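Local coordinates for protein thiamin pyrophosphokinase (Saccharomyces cerevisiae, PDB 1IG0) that catalyses the transfer of pyrophosphate from ATP to thiamine and is the only yeast enzyme able to synthesise thiamine pyrophosphate, at residues B[53-58]-B[187-192]; B[73-78]-B[89-94]; B[131-136]-B[141-146]; B[145-150]-B[157-162]; B[251-256]-B[260-265]. All blocks are in the same frame, centred on the assembly; numbering follows the deposited sequence.

Contact 1: residues B[53-58]-B[187-192]; sequences PLFYKI and LALGGI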
# COMPACT_ATOMS: atom_id res chain seq x y z
N PRO B 53 0.03 19.79 -16.16
CA PRO B 53 1.27 20.56 -16.25
C PRO B 53 2.47 19.75 -15.77
O PRO B 53 3.55 19.79 -16.36
CB PRO B 53 0.99 21.77 -15.37
CG PRO B 53 -0.49 21.97 -15.54
CD PRO B 53 -1.00 20.55 -15.42
N LEU B 54 2.27 19.02 -14.68
CA LEU B 54 3.33 18.19 -14.11
C LEU B 54 3.65 17.03 -15.04
O LEU B 54 4.82 16.72 -15.28
CB LEU B 54 2.90 17.65 -12.74
CG LEU B 54 3.97 16.85 -11.99
CD1 LEU B 54 5.19 17.72 -11.74
CD2 LEU B 54 3.39 16.34 -10.68
N PHE B 55 2.61 16.39 -15.57
CA PHE B 55 2.78 15.27 -16.48
C PHE B 55 3.65 15.67 -17.66
O PHE B 55 4.60 14.97 -18.01
CB PHE B 55 1.41 14.79 -16.99
CG PHE B 55 1.50 13.62 -17.92
CD1 PHE B 55 1.70 12.33 -17.44
CD2 PHE B 55 1.40 13.81 -19.30
CE1 PHE B 55 1.80 11.25 -18.31
CE2 PHE B 55 1.50 12.73 -20.18
CZ PHE B 55 1.69 11.45 -19.68
N TYR B 56 3.31 16.79 -18.28
CA TYR B 56 4.04 17.31 -19.43
C TYR B 56 5.52 17.46 -19.11
O TYR B 56 6.39 17.13 -19.91
CB TYR B 56 3.49 18.67 -19.85
CG TYR B 56 2.01 18.69 -20.18
CD1 TYR B 56 1.26 19.86 -20.03
CD2 TYR B 56 1.36 17.55 -20.65
CE1 TYR B 56 -0.10 19.89 -20.34
CE2 TYR B 56 -0.00 17.57 -20.96
CZ TYR B 56 -0.72 18.74 -20.80
OH TYR B 56 -2.06 18.78 -21.10
N LYS B 57 5.80 17.98 -17.91
CA LYS B 57 7.17 18.21 -17.47
C LYS B 57 7.94 16.92 -17.22
O LYS B 57 9.07 16.76 -17.69
CB LYS B 57 7.17 19.06 -16.20
CG LYS B 57 8.56 19.45 -15.72
CD LYS B 57 9.31 20.21 -16.81
CE LYS B 57 10.68 20.65 -16.34
NZ LYS B 57 11.42 21.37 -17.41
N ILE B 58 7.33 16.00 -16.48
CA ILE B 58 7.97 14.73 -16.17
C ILE B 58 8.21 13.93 -17.46
O ILE B 58 9.19 13.21 -17.58
CB ILE B 58 7.10 13.90 -15.20
CG1 ILE B 58 7.12 14.56 -13.82
CG2 ILE B 58 7.61 12.47 -15.13
CD1 ILE B 58 6.20 13.91 -12.81
N LEU B 187 11.07 6.51 -13.14
CA LEU B 187 9.96 7.10 -12.40
C LEU B 187 8.70 6.35 -12.82
O LEU B 187 8.38 6.28 -14.01
CB LEU B 187 9.83 8.59 -12.74
CG LEU B 187 8.83 9.40 -11.90
CD1 LEU B 187 9.26 9.40 -10.44
CD2 LEU B 187 8.76 10.82 -12.43
N ALA B 188 7.99 5.78 -11.85
CA ALA B 188 6.79 5.01 -12.16
C ALA B 188 5.48 5.64 -11.70
O ALA B 188 5.38 6.19 -10.60
CB ALA B 188 6.92 3.61 -11.58
N LEU B 189 4.47 5.54 -12.56
CA LEU B 189 3.14 6.07 -12.27
C LEU B 189 2.14 4.92 -12.23
O LEU B 189 2.22 3.99 -13.04
CB LEU B 189 2.72 7.06 -13.36
CG LEU B 189 3.50 8.37 -13.53
CD1 LEU B 189 3.02 9.10 -14.78
CD2 LEU B 189 3.31 9.25 -12.30
N GLY B 190 1.20 4.98 -11.29
CA GLY B 190 0.18 3.95 -11.19
C GLY B 190 0.52 2.61 -10.57
O GLY B 190 -0.24 1.65 -10.74
N GLY B 191 1.63 2.52 -9.85
CA GLY B 191 1.99 1.25 -9.23
C GLY B 191 1.55 1.13 -7.78
O GLY B 191 1.70 0.08 -7.16
N ILE B 192 1.00 2.22 -7.25
CA ILE B 192 0.56 2.26 -5.86
C ILE B 192 -0.87 2.79 -5.72
O ILE B 192 -1.27 3.70 -6.44
CB ILE B 192 1.49 3.18 -5.02
CG1 ILE B 192 2.96 2.77 -5.20
CG2 ILE B 192 1.09 3.14 -3.55
CD1 ILE B 192 3.33 1.46 -4.53
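Ile58 and Leu187 carry the tighter half of this contact, a wholly apolar junction of helix 52-61 with the end of strand 184-189. The two side chains cross at about a right angle, and the meeting point is one methyl on each: CG2 of Ile58 lies 3.4 Å from CD2 of Leu187, shorter than a usual carbon-carbon approach. The longer branch of the isoleucine closes on the same methyl more gently, with Ile58 CD1 4.0 Å from Leu187 CD2. The isoleucine torsion accounts for this division: with chi1 at -70°, CG2 is anti to the backbone N, while CG1 sits beside that nitrogen. Leu187 has its CG anti to its own N (chi1 -172°), which extends the side chain toward the helix.

The aromatic half is looser. Phe55 does not offer a ring face to the strand; Leu189 CD1 lies at the ring edge, near the ring plane, 4.3 Å from Phe55 CE1. At 10.1 Å between the CA atoms of Phe55 and Leu189, against 8.7 Å for Ile58 and Leu187, the helix stands back from the strand at its Phe55 end, and side chains alone span the gap.

All four residues are buried. The pattern, a helix laid against the parallel part of the large mixed sheet, belongs to the alpha-beta-alpha catalytic domain. Backbone hydrogen bonds tie Leu187 and Leu189 to Leu42 of strand 38-43 and Ala188 to Cys219 and Met221 of strand 216-221; Ile58 also packs on Leu41 and Met221, so the helix covers all three adjacent strands.

Contact 2: residues B[73-78]-B[89-94]; sequences NRLYDY and YLPNYI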
# COMPACT_ATOMS: atom_id res chain seq x y z
N ASN B 73 -4.30 1.95 -22.28
CA ASN B 73 -5.67 2.44 -22.24
C ASN B 73 -5.71 3.66 -21.34
O ASN B 73 -6.32 4.68 -21.67
CB ASN B 73 -6.62 1.38 -21.68
CG ASN B 73 -6.67 0.12 -22.52
OD1 ASN B 73 -6.73 0.18 -23.74
ND2 ASN B 73 -6.65 -1.03 -21.86
N ARG B 74 -5.04 3.55 -20.20
CA ARG B 74 -4.98 4.63 -19.22
C ARG B 74 -4.44 5.92 -19.83
O ARG B 74 -5.01 6.99 -19.63
CB ARG B 74 -4.08 4.21 -18.04
CG ARG B 74 -4.49 2.90 -17.38
CD ARG B 74 -5.88 2.99 -16.77
NE ARG B 74 -6.25 1.76 -16.07
CZ ARG B 74 -7.38 1.58 -15.40
NH1 ARG B 74 -8.27 2.56 -15.34
NH2 ARG B 74 -7.63 0.43 -14.79
N LEU B 75 -3.34 5.80 -20.57
CA LEU B 75 -2.73 6.96 -21.21
C LEU B 75 -3.66 7.51 -22.28
O LEU B 75 -3.88 8.72 -22.38
CB LEU B 75 -1.39 6.57 -21.84
CG LEU B 75 -0.62 7.69 -22.56
CD1 LEU B 75 -0.25 8.78 -21.56
CD2 LEU B 75 0.63 7.11 -23.21
N TYR B 76 -4.20 6.61 -23.09
CA TYR B 76 -5.11 6.97 -24.17
C TYR B 76 -6.27 7.82 -23.65
O TYR B 76 -6.57 8.88 -24.20
CB TYR B 76 -5.66 5.71 -24.84
CG TYR B 76 -6.54 5.96 -26.04
CD1 TYR B 76 -5.99 6.32 -27.27
CD2 TYR B 76 -7.93 5.85 -25.94
CE1 TYR B 76 -6.81 6.55 -28.38
CE2 TYR B 76 -8.75 6.08 -27.04
CZ TYR B 76 -8.18 6.43 -28.25
OH TYR B 76 -8.99 6.65 -29.34
N ASP B 77 -6.91 7.34 -22.59
CA ASP B 77 -8.04 8.06 -22.00
C ASP B 77 -7.60 9.32 -21.27
O ASP B 77 -8.27 10.35 -21.33
CB ASP B 77 -8.81 7.15 -21.03
CG ASP B 77 -9.42 5.94 -21.71
OD1 ASP B 77 -9.89 6.08 -22.86
OD2 ASP B 77 -9.44 4.86 -21.10
N TYR B 78 -6.47 9.23 -20.56
CA TYR B 78 -5.95 10.37 -19.82
C TYR B 78 -5.91 11.61 -20.71
O TYR B 78 -6.17 12.72 -20.25
CB TYR B 78 -4.55 10.07 -19.30
CG TYR B 78 -3.90 11.22 -18.56
CD1 TYR B 78 -4.47 11.73 -17.39
CD2 TYR B 78 -2.72 11.80 -19.02
CE1 TYR B 78 -3.87 12.78 -16.70
CE2 TYR B 78 -2.11 12.85 -18.34
CZ TYR B 78 -2.70 13.34 -17.18
OH TYR B 78 -2.10 14.38 -16.50
N TYR B 89 2.33 12.75 -27.07
CA TYR B 89 2.75 11.88 -25.98
C TYR B 89 2.56 10.39 -26.24
O TYR B 89 1.89 9.69 -25.47
CB TYR B 89 2.05 12.30 -24.69
CG TYR B 89 2.41 13.71 -24.28
CD1 TYR B 89 1.59 14.78 -24.62
CD2 TYR B 89 3.60 13.98 -23.61
CE1 TYR B 89 1.95 16.09 -24.31
CE2 TYR B 89 3.97 15.28 -23.30
CZ TYR B 89 3.15 16.33 -23.65
OH TYR B 89 3.53 17.62 -23.35
N LEU B 90 3.17 9.90 -27.31
CA LEU B 90 3.10 8.50 -27.67
C LEU B 90 4.18 7.75 -26.90
O LEU B 90 5.32 8.22 -26.80
CB LEU B 90 3.36 8.31 -29.17
CG LEU B 90 2.38 8.93 -30.17
CD1 LEU B 90 2.94 8.82 -31.58
CD2 LEU B 90 1.03 8.23 -30.08
N PRO B 91 3.85 6.59 -26.33
CA PRO B 91 4.85 5.83 -25.58
C PRO B 91 5.79 5.13 -26.56
O PRO B 91 5.43 4.90 -27.71
CB PRO B 91 4.00 4.83 -24.79
CG PRO B 91 2.89 4.54 -25.75
CD PRO B 91 2.53 5.92 -26.28
N ASN B 92 7.00 4.81 -26.11
CA ASN B 92 7.96 4.14 -26.98
C ASN B 92 7.60 2.66 -27.10
O ASN B 92 7.69 2.08 -28.18
CB ASN B 92 9.39 4.29 -26.46
CG ASN B 92 9.85 5.73 -26.44
OD1 ASN B 92 9.71 6.43 -25.43
ND2 ASN B 92 10.40 6.19 -27.56
N TYR B 93 7.20 2.06 -25.98
CA TYR B 93 6.82 0.65 -25.96
C TYR B 93 5.54 0.39 -25.19
O TYR B 93 5.15 1.15 -24.30
CB TYR B 93 7.90 -0.22 -25.30
CG TYR B 93 9.27 -0.21 -25.93
CD1 TYR B 93 10.26 0.65 -25.47
CD2 TYR B 93 9.60 -1.13 -26.93
CE1 TYR B 93 11.55 0.60 -25.98
CE2 TYR B 93 10.89 -1.18 -27.45
CZ TYR B 93 11.86 -0.32 -26.97
OH TYR B 93 13.14 -0.39 -27.47
N ILE B 94 4.89 -0.72 -25.54
CA ILE B 94 3.69 -1.21 -24.86
C ILE B 94 4.00 -2.70 -24.78
O ILE B 94 4.23 -3.35 -25.80
CB ILE B 94 2.41 -1.02 -25.69
CG1 ILE B 94 2.07 0.47 -25.81
CG2 ILE B 94 1.26 -1.76 -25.02
CD1 ILE B 94 0.78 0.74 -26.58
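Leu75 meets Tyr89 at the backbone carbonyl and not at the phenol: the ring turns away from segment 73-78. That ring finds its partners among aromatic neighbours instead, packing edge-to-face with Trp59 and meeting Tyr56 with the two planes inclined at about 20°. On the helix, Tyr78 is similarly engaged outside the contact, edge-to-face with Phe55.

With the flat groups thus turned elsewhere, a single methyl does the work. Leu75 CD2 stands 3.7 Å from Tyr89 O and 3.8 Å from Pro91 CD. Its chi1 of 180° sets CG anti to the backbone N, which sends the branch from the helix toward the loop ahead of strand 93-96. Leu75 and Pro91 run past each other in opposite directions, so they touch alongside and not end on. The nearest CA atoms, those of Leu75 and Tyr89, are 8.8 Å apart.

Tyr89 is the first residue to leave the helical conformation after helix 83-88, and the contact joins helix 71-78 to the turn between helix 83-88 and strand 93-96 of the catalytic domain. Cys67 of strand 64-68 touches both Leu75 and Pro91.

Chemically the contact is essentially van der Waals, a buried methyl against a proline ring carbon, with at most a weak electrostatic part where that methyl meets Tyr89 O. With neither charge nor a hydrogen bond between the segments, its fit probably depends on shape and burial.

Contact 3: residues B[131-136]-B[141-146]; sequences VNLISL and PEFRSL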
# COMPACT_ATOMS: atom_id res chain seq x y z
N VAL B 131 10.62 -3.74 -16.86
CA VAL B 131 12.00 -3.45 -16.48
C VAL B 131 13.00 -4.28 -17.28
O VAL B 131 14.10 -3.80 -17.58
CB VAL B 131 12.23 -3.67 -14.96
CG1 VAL B 131 11.44 -2.63 -14.16
CG2 VAL B 131 11.81 -5.07 -14.56
N ASN B 132 12.64 -5.51 -17.62
CA ASN B 132 13.53 -6.35 -18.42
C ASN B 132 13.67 -5.67 -19.78
O ASN B 132 14.77 -5.56 -20.33
CB ASN B 132 12.95 -7.75 -18.61
CG ASN B 132 13.19 -8.65 -17.41
OD1 ASN B 132 12.82 -9.83 -17.43
ND2 ASN B 132 13.80 -8.11 -16.37
N LEU B 133 12.54 -5.22 -20.32
CA LEU B 133 12.50 -4.54 -21.61
C LEU B 133 13.32 -3.26 -21.56
O LEU B 133 14.11 -2.98 -22.47
CB LEU B 133 11.05 -4.20 -21.97
CG LEU B 133 10.85 -3.22 -23.13
CD1 LEU B 133 11.38 -3.82 -24.42
CD2 LEU B 133 9.37 -2.89 -23.26
N ILE B 134 13.12 -2.47 -20.51
CA ILE B 134 13.83 -1.21 -20.34
C ILE B 134 15.35 -1.41 -20.33
O ILE B 134 16.08 -0.68 -20.99
CB ILE B 134 13.39 -0.50 -19.05
CG1 ILE B 134 11.93 -0.06 -19.18
CG2 ILE B 134 14.30 0.69 -18.76
CD1 ILE B 134 11.31 0.44 -17.90
N SER B 135 15.81 -2.42 -19.59
CA SER B 135 17.24 -2.69 -19.52
C SER B 135 17.77 -3.10 -20.90
O SER B 135 18.83 -2.65 -21.33
CB SER B 135 17.54 -3.79 -18.50
OG SER B 135 18.93 -3.91 -18.30
N LEU B 136 17.02 -3.96 -21.59
CA LEU B 136 17.43 -4.41 -22.92
C LEU B 136 17.52 -3.21 -23.86
O LEU B 136 18.48 -3.08 -24.63
CB LEU B 136 16.41 -5.41 -23.47
CG LEU B 136 16.49 -6.84 -22.92
CD1 LEU B 136 15.29 -7.65 -23.42
CD2 LEU B 136 17.80 -7.49 -23.36
N PRO B 141 22.57 -3.53 -27.49
CA PRO B 141 22.52 -3.00 -28.85
C PRO B 141 21.90 -4.02 -29.82
O PRO B 141 21.28 -3.64 -30.82
CB PRO B 141 24.00 -2.74 -29.16
CG PRO B 141 24.55 -2.38 -27.83
CD PRO B 141 23.93 -3.43 -26.93
N GLU B 142 22.06 -5.30 -29.51
CA GLU B 142 21.51 -6.35 -30.35
C GLU B 142 19.99 -6.36 -30.27
O GLU B 142 19.31 -6.62 -31.27
CB GLU B 142 22.06 -7.72 -29.93
CG GLU B 142 21.49 -8.88 -30.72
CD GLU B 142 22.40 -10.08 -30.71
OE1 GLU B 142 21.93 -11.18 -30.34
OE2 GLU B 142 23.58 -9.94 -31.09
N PHE B 143 19.45 -6.08 -29.09
CA PHE B 143 18.00 -6.04 -28.94
C PHE B 143 17.45 -4.91 -29.80
O PHE B 143 16.47 -5.08 -30.53
CB PHE B 143 17.62 -5.78 -27.48
CG PHE B 143 16.14 -5.60 -27.27
CD1 PHE B 143 15.27 -6.69 -27.33
CD2 PHE B 143 15.60 -4.34 -27.05
CE1 PHE B 143 13.89 -6.53 -27.18
CE2 PHE B 143 14.23 -4.16 -26.90
CZ PHE B 143 13.37 -5.26 -26.97
N ARG B 144 18.10 -3.75 -29.71
CA ARG B 144 17.69 -2.59 -30.47
C ARG B 144 17.71 -2.91 -31.96
O ARG B 144 16.83 -2.48 -32.71
CB ARG B 144 18.63 -1.41 -30.17
CG ARG B 144 18.50 -0.88 -28.76
CD ARG B 144 17.14 -0.24 -28.54
NE ARG B 144 17.04 1.06 -29.19
CZ ARG B 144 17.70 2.14 -28.79
NH1 ARG B 144 18.50 2.08 -27.73
NH2 ARG B 144 17.56 3.29 -29.44
N SER B 145 18.72 -3.66 -32.39
CA SER B 145 18.84 -4.05 -33.79
C SER B 145 17.70 -4.98 -34.17
O SER B 145 17.12 -4.86 -35.26
CB SER B 145 20.18 -4.76 -34.03
OG SER B 145 20.26 -5.23 -35.36
N LEU B 146 17.37 -5.90 -33.27
CA LEU B 146 16.29 -6.85 -33.51
C LEU B 146 14.98 -6.16 -33.82
O LEU B 146 14.28 -6.52 -34.77
CB LEU B 146 16.12 -7.75 -32.28
CG LEU B 146 15.01 -8.81 -32.34
CD1 LEU B 146 15.32 -9.80 -33.45
CD2 LEU B 146 14.91 -9.53 -31.00
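Leu136 and Phe143 mark the closest backbone approach, with CA atoms 6.3 Å apart, where helix 126-139 gives way to helix 141-148 after a very short turn. Each segment keeps regular helical hydrogen bonds, such as Leu136 N to Asn132 O and Leu146 N to Glu142 O. Side chains make most of the contact, though the ring also reaches the Leu136 backbone, with Phe143 CD2 3.9 Å from Leu136 C.

Phe143 is the central group. Its chi1 of 175° extends the ring toward the first helix, where Leu136 covers one face in a CH-pi contact: Leu136 CB sits 4.0 Å from the ring centroid, 21° off the normal and displaced toward the rim. Leu136 CD1 adds a contact 4.0 Å from Phe143 CD1. At the far end of the ring Leu133 CD1 approaches obliquely, 3.5 Å from Phe143 CZ, the side chains crossing at about a right angle. An alanine here is likely to open a gap beside Leu136 and Leu133, since every ring carbon touching them would be gone.

At the corner Arg144 NH1 is hydrogen-bonded to His137 O. On the sheet side, Leu133 and Phe143 both pack on Tyr93 of strand 93-96, while Asn132 and Ser135 touch Tyr169 of helix 164-175.

Contact 4: residues B[145-150]-B[157-162]; sequences SLISNK and HGIELE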
# COMPACT_ATOMS: atom_id res chain seq x y z
N SER B 145 18.72 -3.66 -32.39
CA SER B 145 18.84 -4.05 -33.79
C SER B 145 17.70 -4.98 -34.17
O SER B 145 17.12 -4.86 -35.26
CB SER B 145 20.18 -4.76 -34.03
OG SER B 145 20.26 -5.23 -35.36
N LEU B 146 17.37 -5.90 -33.27
CA LEU B 146 16.29 -6.85 -33.51
C LEU B 146 14.98 -6.16 -33.82
O LEU B 146 14.28 -6.52 -34.77
CB LEU B 146 16.12 -7.75 -32.28
CG LEU B 146 15.01 -8.81 -32.34
CD1 LEU B 146 15.32 -9.80 -33.45
CD2 LEU B 146 14.91 -9.53 -31.00
N ILE B 147 14.64 -5.15 -33.02
CA ILE B 147 13.39 -4.42 -33.20
C ILE B 147 13.47 -3.29 -34.23
O ILE B 147 12.44 -2.71 -34.60
CB ILE B 147 12.91 -3.83 -31.85
CG1 ILE B 147 13.89 -2.76 -31.36
CG2 ILE B 147 12.78 -4.93 -30.81
CD1 ILE B 147 13.50 -2.12 -30.04
N SER B 148 14.67 -2.98 -34.70
CA SER B 148 14.84 -1.90 -35.67
C SER B 148 15.12 -2.38 -37.09
O SER B 148 14.65 -1.77 -38.05
CB SER B 148 15.97 -0.96 -35.23
OG SER B 148 17.23 -1.61 -35.30
N ASN B 149 15.89 -3.45 -37.22
CA ASN B 149 16.22 -3.98 -38.54
C ASN B 149 14.95 -4.17 -39.37
O ASN B 149 13.96 -4.71 -38.89
CB ASN B 149 16.95 -5.32 -38.42
CG ASN B 149 17.44 -5.83 -39.76
OD1 ASN B 149 18.44 -5.34 -40.30
ND2 ASN B 149 16.74 -6.81 -40.32
N LYS B 150 14.99 -3.72 -40.62
CA LYS B 150 13.83 -3.82 -41.49
C LYS B 150 13.73 -5.16 -42.22
O LYS B 150 12.71 -5.46 -42.84
CB LYS B 150 13.85 -2.65 -42.48
CG LYS B 150 14.00 -1.31 -41.77
CD LYS B 150 13.17 -0.22 -42.42
CE LYS B 150 14.02 0.61 -43.36
NZ LYS B 150 15.16 1.27 -42.65
N HIS B 157 8.02 -8.58 -33.47
CA HIS B 157 9.37 -8.03 -33.58
C HIS B 157 10.48 -9.05 -33.33
O HIS B 157 11.57 -8.70 -32.89
CB HIS B 157 9.51 -6.86 -32.61
CG HIS B 157 8.56 -5.73 -32.89
ND1 HIS B 157 8.71 -4.88 -33.96
CD2 HIS B 157 7.43 -5.34 -32.26
CE1 HIS B 157 7.72 -4.01 -33.98
NE2 HIS B 157 6.93 -4.27 -32.95
N GLY B 158 10.19 -10.32 -33.63
CA GLY B 158 11.18 -11.37 -33.45
C GLY B 158 11.40 -11.80 -32.02
O GLY B 158 12.37 -12.50 -31.72
N ILE B 159 10.51 -11.39 -31.13
CA ILE B 159 10.62 -11.74 -29.71
C ILE B 159 9.72 -12.94 -29.41
O ILE B 159 8.53 -12.91 -29.70
CB ILE B 159 10.21 -10.55 -28.82
CG1 ILE B 159 11.08 -9.34 -29.16
CG2 ILE B 159 10.36 -10.92 -27.35
CD1 ILE B 159 10.64 -8.05 -28.49
N GLU B 160 10.31 -13.98 -28.82
CA GLU B 160 9.55 -15.18 -28.48
C GLU B 160 8.34 -14.80 -27.64
O GLU B 160 8.47 -14.16 -26.59
CB GLU B 160 10.45 -16.17 -27.74
CG GLU B 160 9.86 -17.56 -27.59
CD GLU B 160 8.96 -17.68 -26.38
OE1 GLU B 160 7.95 -18.41 -26.45
OE2 GLU B 160 9.28 -17.06 -25.35
N LEU B 161 7.16 -15.20 -28.10
CA LEU B 161 5.89 -14.87 -27.46
C LEU B 161 5.66 -15.16 -25.98
O LEU B 161 5.07 -14.34 -25.28
CB LEU B 161 4.74 -15.49 -28.27
CG LEU B 161 4.37 -14.74 -29.55
CD1 LEU B 161 3.34 -15.54 -30.34
CD2 LEU B 161 3.82 -13.37 -29.19
N GLU B 162 6.10 -16.32 -25.49
CA GLU B 162 5.88 -16.64 -24.08
C GLU B 162 6.70 -15.83 -23.09
O GLU B 162 6.14 -15.15 -22.22
CB GLU B 162 6.13 -18.13 -23.82
CG GLU B 162 5.72 -18.56 -22.42
CD GLU B 162 6.11 -19.99 -22.10
OE1 GLU B 162 5.91 -20.87 -22.96
OE2 GLU B 162 6.60 -20.24 -20.98
O HOH W 1 10.64 -5.03 -35.70
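Leu146 leans over the loop backbone at His157 and Gly158. Its branch point does the closest touching: Leu146 CG lies 3.5 Å from His157 O, while Leu146 CD2 lies 4.0 Å from Gly158 O and reaches Ile159 CG1 at 4.3 Å. Gly158 has a phi of 76°, and a side chain there would be crowded, because a beta carbon would fall about 3.1 Å from Leu146 CD1. A serine in place of Leu146 would probably leave Ile159 CG1 without this apolar neighbour and open a gap over the His157 carbonyl.

Next along, Ile147 turns its CG2 to the loop, with Ile147 CG2 4.2 Å from His157 CB and slightly farther from Ile159 CD1. Segment 145-150 begins on helix 141-148, and segment 157-162 belongs to the irregular connection toward helix 164-175. This connection lies against edge strand 115-118 of the large mixed sheet, His157 on Thr115 and Ile159 on Ile117.

The polar link is indirect. A water donates to Ile147 O at 3.1 Å and sits in the imidazole plane at the ring edge, 2.6 Å from His157 ND1. Beyond it, Ser148 N and Asn149 N both bond to Ser145 O, the latter at 2.7 Å.

Contact 5: residues B[251-256]-B[260-265]; sequences CGLLPI and TLVKET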
# COMPACT_ATOMS: atom_id res chain seq x y z
N CYS B 251 6.89 12.27 6.19
CA CYS B 251 7.65 11.16 5.61
C CYS B 251 7.58 9.98 6.55
O CYS B 251 7.20 10.12 7.71
CB CYS B 251 9.11 11.56 5.39
SG CYS B 251 10.07 11.87 6.90
N GLY B 252 7.94 8.80 6.05
CA GLY B 252 7.90 7.62 6.87
C GLY B 252 9.00 6.63 6.54
O GLY B 252 9.38 6.47 5.38
N LEU B 253 9.52 5.97 7.56
CA LEU B 253 10.56 4.96 7.39
C LEU B 253 9.82 3.63 7.44
O LEU B 253 9.37 3.20 8.51
CB LEU B 253 11.59 5.07 8.52
CG LEU B 253 12.57 6.25 8.43
CD1 LEU B 253 11.81 7.57 8.43
CD2 LEU B 253 13.54 6.19 9.60
N LEU B 254 9.72 2.97 6.30
CA LEU B 254 8.96 1.73 6.19
C LEU B 254 9.76 0.45 5.94
O LEU B 254 10.26 0.23 4.84
CB LEU B 254 7.92 1.90 5.09
CG LEU B 254 7.32 3.31 5.04
CD1 LEU B 254 6.49 3.48 3.77
CD2 LEU B 254 6.47 3.55 6.28
N PRO B 255 9.87 -0.42 6.96
CA PRO B 255 10.60 -1.68 6.83
C PRO B 255 9.68 -2.75 6.24
O PRO B 255 9.43 -3.78 6.86
CB PRO B 255 11.00 -1.98 8.27
CG PRO B 255 9.79 -1.53 9.03
CD PRO B 255 9.49 -0.18 8.36
N ILE B 256 9.18 -2.48 5.04
CA ILE B 256 8.27 -3.40 4.36
C ILE B 256 9.02 -4.65 3.90
O ILE B 256 10.04 -4.56 3.23
CB ILE B 256 7.63 -2.72 3.14
CG1 ILE B 256 7.08 -1.34 3.53
CG2 ILE B 256 6.50 -3.59 2.58
CD1 ILE B 256 6.55 -0.53 2.36
N THR B 260 14.31 -4.45 10.62
CA THR B 260 15.69 -4.01 10.65
C THR B 260 15.94 -3.13 11.86
O THR B 260 15.11 -3.07 12.78
CB THR B 260 16.06 -3.23 9.35
OG1 THR B 260 17.47 -2.95 9.35
CG2 THR B 260 15.27 -1.93 9.26
N LEU B 261 17.07 -2.45 11.86
CA LEU B 261 17.44 -1.58 12.96
C LEU B 261 17.78 -0.19 12.45
O LEU B 261 18.57 -0.04 11.52
CB LEU B 261 18.66 -2.16 13.69
CG LEU B 261 19.26 -1.39 14.87
CD1 LEU B 261 18.30 -1.39 16.05
CD2 LEU B 261 20.58 -2.05 15.27
N VAL B 262 17.16 0.83 13.03
CA VAL B 262 17.45 2.19 12.63
C VAL B 262 18.58 2.62 13.55
O VAL B 262 18.34 3.06 14.68
CB VAL B 262 16.24 3.13 12.81
CG1 VAL B 262 16.62 4.54 12.38
CG2 VAL B 262 15.07 2.63 12.00
N LYS B 263 19.81 2.47 13.08
CA LYS B 263 20.98 2.82 13.86
C LYS B 263 20.95 4.27 14.33
O LYS B 263 21.25 4.56 15.49
CB LYS B 263 22.25 2.56 13.06
CG LYS B 263 23.52 2.93 13.80
CD LYS B 263 24.76 2.40 13.11
CE LYS B 263 26.01 2.75 13.90
NZ LYS B 263 25.84 2.37 15.34
N GLU B 264 20.58 5.17 13.43
CA GLU B 264 20.53 6.58 13.77
C GLU B 264 19.95 7.45 12.66
O GLU B 264 20.13 7.16 11.47
CB GLU B 264 21.93 7.09 14.13
CG GLU B 264 22.09 8.61 14.05
CD GLU B 264 23.50 9.07 14.34
OE1 GLU B 264 24.45 8.45 13.81
OE2 GLU B 264 23.67 10.06 15.08
N THR B 265 19.26 8.50 13.06
CA THR B 265 18.69 9.46 12.13
C THR B 265 19.00 10.84 12.70
O THR B 265 19.07 11.01 13.92
CB THR B 265 17.16 9.33 11.99
OG1 THR B 265 16.52 9.70 13.22
CG2 THR B 265 16.79 7.91 11.61
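Leu253 and Thr265 reach each other tip to tip because both first torsions send a carbon branch inward. In Leu253 chi1 is -75°, placing CG anti to the carbonyl carbon; in Thr265 chi1 is 67°, and CG2 is likewise anti to its carbonyl carbon. The result is a 4.2 Å approach of Leu253 CD2 to Thr265 CG2.

This is the interior of a beta sandwich in the thiamine-binding domain. Strand 248-254 belongs to the large mixed sheet and strand 260-266 to a separate mixed sheet, and the CA atoms of Leu253 and Val262 are 9.1 Å apart, with apolar side chains between the layers. Leu253 CD2 also serves Val262, lying 4.5 Å from its CG1. In strand 260-266, Lys263 and Glu264 both face a single residue of strand 295-300 in a classic beta bulge.

The OG1 of Thr265 is hydrogen-bonded to partners outside the contact, Asp271 OD1 and Val272 N. Val272 lines the thiamine pocket, and the Leu253 side chain is about 7 Å from a bound thiamine, so this core lies close to the site.

Near the chain reversal, Pro255 is the centre of an inverse gamma turn, closed by a weak bond from Ile256 N to Leu254 O. There the turn meets strand 260-266, Pro255 CB lying 4.4 Å from Thr260 CG2.

Overall arrangement
Contacts 1 to 4 belong to the catalytic domain, with contacts 2, 3 and 4 nested in the loop contact 1 closes. Packing connects them: Phe55 CZ lies 3.8 Å from Leu75 CD1, Tyr93 CB 3.7 Å from Leu133 CD2, and Phe143 CE1 3.8 Å from Ile159 CD1, where contacts 3 and 4 share helix 141-148. Contact 5 stands apart in the thiamine-binding domain, its centre 44 Å from that of contact 4, though the large sheet runs from contact 1 to it. Phe196 of the second subunit packs on Ile192, Leu254 and Ile256. Thiamine also meets residues 122-125, consistent with a compound active site where one subunit's catalytic domain probably meets the other's thiamine-binding domain.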